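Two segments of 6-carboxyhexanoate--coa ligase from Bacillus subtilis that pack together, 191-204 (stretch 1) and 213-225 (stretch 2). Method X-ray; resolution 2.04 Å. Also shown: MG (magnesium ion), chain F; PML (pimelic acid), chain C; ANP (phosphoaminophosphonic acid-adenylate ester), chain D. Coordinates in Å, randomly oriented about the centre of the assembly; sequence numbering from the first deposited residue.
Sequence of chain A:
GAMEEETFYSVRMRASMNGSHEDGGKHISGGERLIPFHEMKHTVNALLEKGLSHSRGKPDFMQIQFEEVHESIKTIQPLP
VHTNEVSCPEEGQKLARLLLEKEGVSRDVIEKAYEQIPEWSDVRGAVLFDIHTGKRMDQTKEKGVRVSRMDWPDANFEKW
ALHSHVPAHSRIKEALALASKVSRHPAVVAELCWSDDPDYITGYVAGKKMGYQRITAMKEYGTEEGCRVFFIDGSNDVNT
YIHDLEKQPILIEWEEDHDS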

# COMPACT_ATOMS: atom_id res chain seq x y z
N GLU A 191 -18.00 -22.88 -7.22
CA GLU A 191 -17.01 -22.38 -6.26
C GLU A 191 -17.26 -23.10 -4.94
O GLU A 191 -18.38 -23.44 -4.61
CB GLU A 191 -17.10 -20.87 -6.07
CG GLU A 191 -16.26 -20.38 -4.88
CD GLU A 191 -16.44 -18.89 -4.51
OE1 GLU A 191 -17.35 -18.19 -5.04
OE2 GLU A 191 -15.67 -18.41 -3.63
N LEU A 192 -16.18 -23.55 -4.31
CA LEU A 192 -16.23 -24.11 -2.99
C LEU A 192 -15.40 -23.23 -2.06
O LEU A 192 -14.26 -22.89 -2.38
CB LEU A 192 -15.67 -25.51 -3.04
CG LEU A 192 -15.43 -26.23 -1.72
CD1 LEU A 192 -16.73 -26.58 -1.00
CD2 LEU A 192 -14.60 -27.46 -2.02
N CYS A 193 -15.96 -22.90 -0.90
CA CYS A 193 -15.34 -21.94 -0.02
C CYS A 193 -15.60 -22.26 1.45
O CYS A 193 -16.72 -22.61 1.83
CB CYS A 193 -15.85 -20.54 -0.30
SG CYS A 193 -15.40 -19.34 1.00
N TRP A 194 -14.55 -22.17 2.27
CA TRP A 194 -14.75 -21.90 3.70
C TRP A 194 -13.58 -21.13 4.26
O TRP A 194 -12.58 -20.91 3.59
CB TRP A 194 -15.08 -23.19 4.49
CG TRP A 194 -13.97 -24.22 4.53
CD1 TRP A 194 -12.99 -24.34 5.49
CD2 TRP A 194 -13.77 -25.32 3.63
NE1 TRP A 194 -12.12 -25.36 5.14
CE2 TRP A 194 -12.64 -26.04 4.08
CE3 TRP A 194 -14.44 -25.77 2.49
CZ2 TRP A 194 -12.12 -27.13 3.38
CZ3 TRP A 194 -13.97 -26.88 1.84
CH2 TRP A 194 -12.82 -27.55 2.27
N SER A 195 -13.80 -20.56 5.45
CA SER A 195 -12.94 -19.55 5.98
C SER A 195 -11.64 -20.16 6.47
O SER A 195 -11.63 -21.25 7.04
CB SER A 195 -13.63 -18.83 7.17
OG SER A 195 -12.85 -17.70 7.53
N ASP A 196 -10.56 -19.39 6.40
CA ASP A 196 -9.34 -19.73 7.14
C ASP A 196 -9.31 -19.01 8.53
O ASP A 196 -8.32 -19.12 9.24
CB ASP A 196 -8.09 -19.36 6.34
CG ASP A 196 -8.08 -17.87 5.90
OD1 ASP A 196 -9.15 -17.23 5.96
OD2 ASP A 196 -7.01 -17.36 5.50
N ASP A 197 -10.42 -18.44 8.96
CA ASP A 197 -10.49 -17.88 10.34
C ASP A 197 -10.80 -18.98 11.39
O ASP A 197 -11.71 -19.78 11.19
CB ASP A 197 -11.60 -16.84 10.43
CG ASP A 197 -11.41 -15.65 9.47
OD1 ASP A 197 -10.39 -15.53 8.74
OD2 ASP A 197 -12.37 -14.85 9.39
N PRO A 198 -10.17 -18.91 12.58
CA PRO A 198 -10.44 -19.96 13.56
C PRO A 198 -11.83 -19.86 14.17
O PRO A 198 -12.32 -20.82 14.76
CB PRO A 198 -9.34 -19.74 14.62
CG PRO A 198 -8.92 -18.33 14.45
CD PRO A 198 -9.04 -18.06 12.97
N ASP A 199 -12.51 -18.76 13.96
CA ASP A 199 -13.71 -18.48 14.74
C ASP A 199 -14.90 -18.32 13.80
O ASP A 199 -15.93 -17.78 14.21
CB ASP A 199 -13.52 -17.21 15.56
CG ASP A 199 -12.99 -16.05 14.72
OD1 ASP A 199 -12.49 -16.26 13.57
OD2 ASP A 199 -13.13 -14.92 15.20
N TYR A 200 -14.82 -18.91 12.61
CA TYR A 200 -15.96 -18.89 11.69
C TYR A 200 -16.01 -20.13 10.81
O TYR A 200 -15.07 -20.39 10.04
CB TYR A 200 -15.88 -17.64 10.84
CG TYR A 200 -17.18 -17.30 10.18
CD1 TYR A 200 -18.19 -16.65 10.89
CD2 TYR A 200 -17.45 -17.70 8.87
CE1 TYR A 200 -19.40 -16.33 10.29
CE2 TYR A 200 -18.68 -17.46 8.28
CZ TYR A 200 -19.65 -16.77 8.99
OH TYR A 200 -20.82 -16.44 8.36
N ILE A 201 -17.04 -20.94 11.02
CA ILE A 201 -17.08 -22.29 10.44
C ILE A 201 -18.09 -22.46 9.30
O ILE A 201 -18.18 -23.53 8.69
CB ILE A 201 -17.36 -23.34 11.51
CG1 ILE A 201 -18.76 -23.15 12.10
CG2 ILE A 201 -16.32 -23.24 12.61
CD1 ILE A 201 -19.23 -24.34 12.91
N THR A 202 -18.86 -21.41 9.03
CA THR A 202 -19.75 -21.40 7.86
C THR A 202 -19.00 -21.19 6.58
O THR A 202 -17.98 -20.49 6.55
CB THR A 202 -20.80 -20.32 7.98
OG1 THR A 202 -21.55 -20.54 9.17
CG2 THR A 202 -21.73 -20.34 6.80
N GLY A 203 -19.37 -21.98 5.57
CA GLY A 203 -18.83 -21.81 4.23
C GLY A 203 -19.94 -21.89 3.21
O GLY A 203 -21.11 -21.69 3.54
N TYR A 204 -19.59 -22.18 1.94
CA TYR A 204 -20.59 -22.22 0.91
C TYR A 204 -20.08 -22.89 -0.35
O TYR A 204 -18.90 -23.18 -0.50
CB TYR A 204 -21.09 -20.81 0.54
CG TYR A 204 -20.07 -19.92 -0.19
CD1 TYR A 204 -19.91 -19.98 -1.56
CD2 TYR A 204 -19.28 -19.01 0.51
CE1 TYR A 204 -19.01 -19.20 -2.21
CE2 TYR A 204 -18.44 -18.14 -0.15
CZ TYR A 204 -18.26 -18.30 -1.52
OH TYR A 204 -17.42 -17.47 -2.22
N GLN A 213 -25.16 -21.28 -1.83
CA GLN A 213 -25.67 -22.28 -0.92
C GLN A 213 -24.80 -22.27 0.32
O GLN A 213 -23.71 -22.81 0.29
CB GLN A 213 -25.66 -23.66 -1.57
CG GLN A 213 -26.65 -23.81 -2.72
CD GLN A 213 -28.07 -24.06 -2.24
OE1 GLN A 213 -28.30 -24.60 -1.15
NE2 GLN A 213 -29.03 -23.64 -3.04
N ARG A 214 -25.23 -21.55 1.36
CA ARG A 214 -24.45 -21.50 2.58
C ARG A 214 -24.56 -22.82 3.31
O ARG A 214 -25.63 -23.38 3.41
CB ARG A 214 -25.00 -20.38 3.50
CG ARG A 214 -25.07 -19.05 2.83
CD ARG A 214 -25.68 -17.98 3.71
NE ARG A 214 -24.81 -17.68 4.83
CZ ARG A 214 -25.20 -17.68 6.10
NH1 ARG A 214 -26.42 -18.03 6.42
NH2 ARG A 214 -24.34 -17.34 7.05
N ILE A 215 -23.47 -23.25 3.93
CA ILE A 215 -23.45 -24.45 4.70
C ILE A 215 -22.87 -24.13 6.10
O ILE A 215 -21.73 -23.69 6.23
CB ILE A 215 -22.59 -25.50 4.00
CG1 ILE A 215 -23.16 -25.79 2.59
CG2 ILE A 215 -22.53 -26.76 4.83
CD1 ILE A 215 -22.31 -26.70 1.73
N THR A 216 -23.68 -24.31 7.14
CA THR A 216 -23.40 -23.62 8.41
C THR A 216 -22.24 -24.21 9.23
O THR A 216 -21.66 -23.52 10.05
CB THR A 216 -24.62 -23.54 9.32
OG1 THR A 216 -25.10 -24.86 9.62
CG2 THR A 216 -25.69 -22.71 8.67
N ALA A 217 -21.83 -25.42 8.92
CA ALA A 217 -20.60 -25.95 9.47
C ALA A 217 -19.81 -26.65 8.39
O ALA A 217 -20.27 -27.66 7.84
CB ALA A 217 -20.92 -26.93 10.60
N MET A 218 -18.56 -26.23 8.19
CA MET A 218 -17.72 -26.81 7.12
C MET A 218 -16.36 -27.25 7.66
O MET A 218 -15.53 -27.83 6.94
CB MET A 218 -17.52 -25.79 5.99
CG MET A 218 -18.75 -25.56 5.14
SD MET A 218 -19.05 -26.96 4.03
CE MET A 218 -18.01 -26.55 2.64
N LYS A 219 -16.10 -26.89 8.92
CA LYS A 219 -14.87 -27.30 9.61
C LYS A 219 -15.08 -27.07 11.11
O LYS A 219 -16.10 -26.53 11.50
CB LYS A 219 -13.72 -26.43 9.16
CG LYS A 219 -13.91 -24.96 9.50
CD LYS A 219 -12.58 -24.23 9.48
CE LYS A 219 -12.74 -22.77 9.84
NZ LYS A 219 -11.41 -22.10 9.83
N GLU A 220 -14.06 -27.35 11.92
CA GLU A 220 -14.17 -27.21 13.37
C GLU A 220 -13.69 -25.84 13.80
O GLU A 220 -12.75 -25.29 13.24
CB GLU A 220 -13.34 -28.28 14.10
CG GLU A 220 -13.77 -29.71 13.84
CD GLU A 220 -15.10 -30.10 14.49
OE1 GLU A 220 -15.72 -29.28 15.19
OE2 GLU A 220 -15.55 -31.24 14.26
N TYR A 221 -14.33 -25.29 14.83
CA TYR A 221 -13.79 -24.12 15.52
C TYR A 221 -12.32 -24.29 15.86
O TYR A 221 -11.88 -25.38 16.18
CB TYR A 221 -14.59 -23.84 16.78
CG TYR A 221 -15.84 -23.06 16.47
CD1 TYR A 221 -15.76 -21.74 16.05
CD2 TYR A 221 -17.08 -23.68 16.48
CE1 TYR A 221 -16.89 -21.05 15.68
CE2 TYR A 221 -18.22 -22.97 16.17
CZ TYR A 221 -18.10 -21.66 15.76
OH TYR A 221 -19.22 -20.97 15.38
N GLY A 222 -11.54 -23.22 15.68
CA GLY A 222 -10.14 -23.22 16.10
C GLY A 222 -9.16 -23.66 15.04
O GLY A 222 -7.97 -23.60 15.25
N THR A 223 -9.64 -24.15 13.89
CA THR A 223 -8.69 -24.54 12.84
C THR A 223 -8.52 -23.38 11.86
O THR A 223 -9.41 -22.55 11.70
CB THR A 223 -9.18 -25.78 12.08
OG1 THR A 223 -10.46 -25.49 11.51
CG2 THR A 223 -9.34 -26.97 13.02
N GLU A 224 -7.34 -23.28 11.26
CA GLU A 224 -7.05 -22.18 10.37
C GLU A 224 -6.93 -22.57 8.90
O GLU A 224 -6.29 -21.86 8.14
CB GLU A 224 -5.78 -21.51 10.82
CG GLU A 224 -5.92 -20.81 12.16
CD GLU A 224 -4.77 -19.84 12.40
OE1 GLU A 224 -3.68 -20.06 11.82
OE2 GLU A 224 -4.98 -18.83 13.11
N GLU A 225 -7.47 -23.72 8.53
CA GLU A 225 -7.37 -24.21 7.13
C GLU A 225 -8.66 -23.84 6.40
O GLU A 225 -9.74 -24.31 6.76
CB GLU A 225 -7.24 -25.74 7.10
CG GLU A 225 -5.88 -26.27 7.50
CD GLU A 225 -5.48 -25.86 8.91
OE1 GLU A 225 -6.11 -26.34 9.88
OE2 GLU A 225 -4.55 -25.03 9.03
MG MG F . -9.82 -15.18 6.61
C1 PML C . -21.19 -16.82 4.72
O11 PML C . -22.12 -16.86 3.85
O12 PML C . -21.45 -16.65 5.96
C2 PML C . -19.82 -17.37 4.28
C3 PML C . -18.61 -16.47 4.45
C4 PML C . -17.30 -17.24 4.73
C5 PML C . -16.13 -16.86 3.84
C6 PML C . -14.83 -16.57 4.58
C7 PML C . -14.98 -15.41 5.57
O71 PML C . -15.33 -14.29 5.14
O72 PML C . -14.63 -15.58 6.77
PG ANP D . -10.17 -11.83 5.86
O1G ANP D . -9.57 -10.64 6.56
O2G ANP D . -10.44 -12.97 6.81
O3G ANP D . -11.35 -11.56 5.00
PB ANP D . -9.25 -13.22 3.40
O1B ANP D . -10.27 -12.45 2.64
O2B ANP D . -7.90 -13.55 2.89
N3B ANP D . -8.89 -12.34 4.85
PA ANP D . -11.46 -14.99 3.94
O1A ANP D . -11.81 -15.79 5.10
O2A ANP D . -12.27 -13.80 3.49
O3A ANP D . -9.90 -14.60 3.95
O5' ANP D . -11.44 -16.08 2.69
C5' ANP D . -11.09 -17.41 2.92
C4' ANP D . -10.11 -17.87 1.84
O4' ANP D . -10.71 -17.66 0.56
C3' ANP D . -8.82 -17.08 1.86
O3' ANP D . -7.82 -17.72 2.65
C2' ANP D . -8.39 -17.11 0.42
O2' ANP D . -7.78 -18.37 0.15
C1' ANP D . -9.72 -17.05 -0.28
N9 ANP D . -10.02 -15.66 -0.62
C8 ANP D . -10.43 -14.65 0.23
N7 ANP D . -10.68 -13.52 -0.48
C5 ANP D . -10.39 -13.80 -1.78
C6 ANP D . -10.38 -13.08 -3.07
N6 ANP D . -10.71 -11.79 -3.15
N1 ANP D . -10.04 -13.75 -4.19
C2 ANP D . -9.67 -15.04 -4.14
N3 ANP D . -9.71 -15.80 -3.04
C4 ANP D . -9.95 -15.20 -1.85
O HOH W 1 -7.46 -14.40 6.26
O HOH W 2 -19.10 -19.80 12.76

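A short antiparallel pairing can anchor two segments while loops extend the contact well beyond it, and this ligase, bound to pimelic acid and an ATP analogue, offers a compact example. Stretch 2 enters as a strand. Arg214 lies opposite Tyr204 in a non-hydrogen-bonded pair, their side chains on the same face of the sheet, where the arginine NE donates to pimelate O11 (3.0 Å) and its NH2 to O12 (3.2 Å). Tyr200 OH gives a very short hydrogen bond, 2.5 Å, to that same O12, so both stretches grip one carboxylate.

At Ile215 the backbones bond reciprocally: Ile215 N to Gly203 O at 2.9 Å, Gly203 N to Ile215 O at 3.0 Å. Gly203 has little choice here, since a CB would clash with Cys193 O. Beyond the strand, the side-chain hydroxyl of Thr202 donates from OG1 to Thr216 O (3.1 Å), and a single backbone bond, Met218 N to Ile201 O (2.8 Å), keeps the chains together in the loop. The CA-to-CB bond of Met218 points toward stretch 1, and its CE rests 3.7 Å from Trp194 CE3 and 3.9 Å from Leu192 CD1, an apolar patch.

Lys219 shows how a buried charge is satisfied without a carboxylate partner in contact. Its extended chain brings NZ to three carbonyls: Ser195 O (2.9 Å), Asp197 O (2.7 Å) and, within its own stretch, Thr223 O (2.8 Å). The ammonium thereby ties the loop of stretch 1 to the type II turn from Glu220 to Thr223. In that turn, Tyr221 presents a ring face to Ile201, whose CG2 sits nearly on the ring normal in a CH-pi contact. Gly222, whose backbone angles call for glycine, donates from N to Pro198 O at 2.7 Å. The walk ends at Glu225, whose O accepts a weak bond from Trp194 NE1 (3.1 Å) at the indole edge.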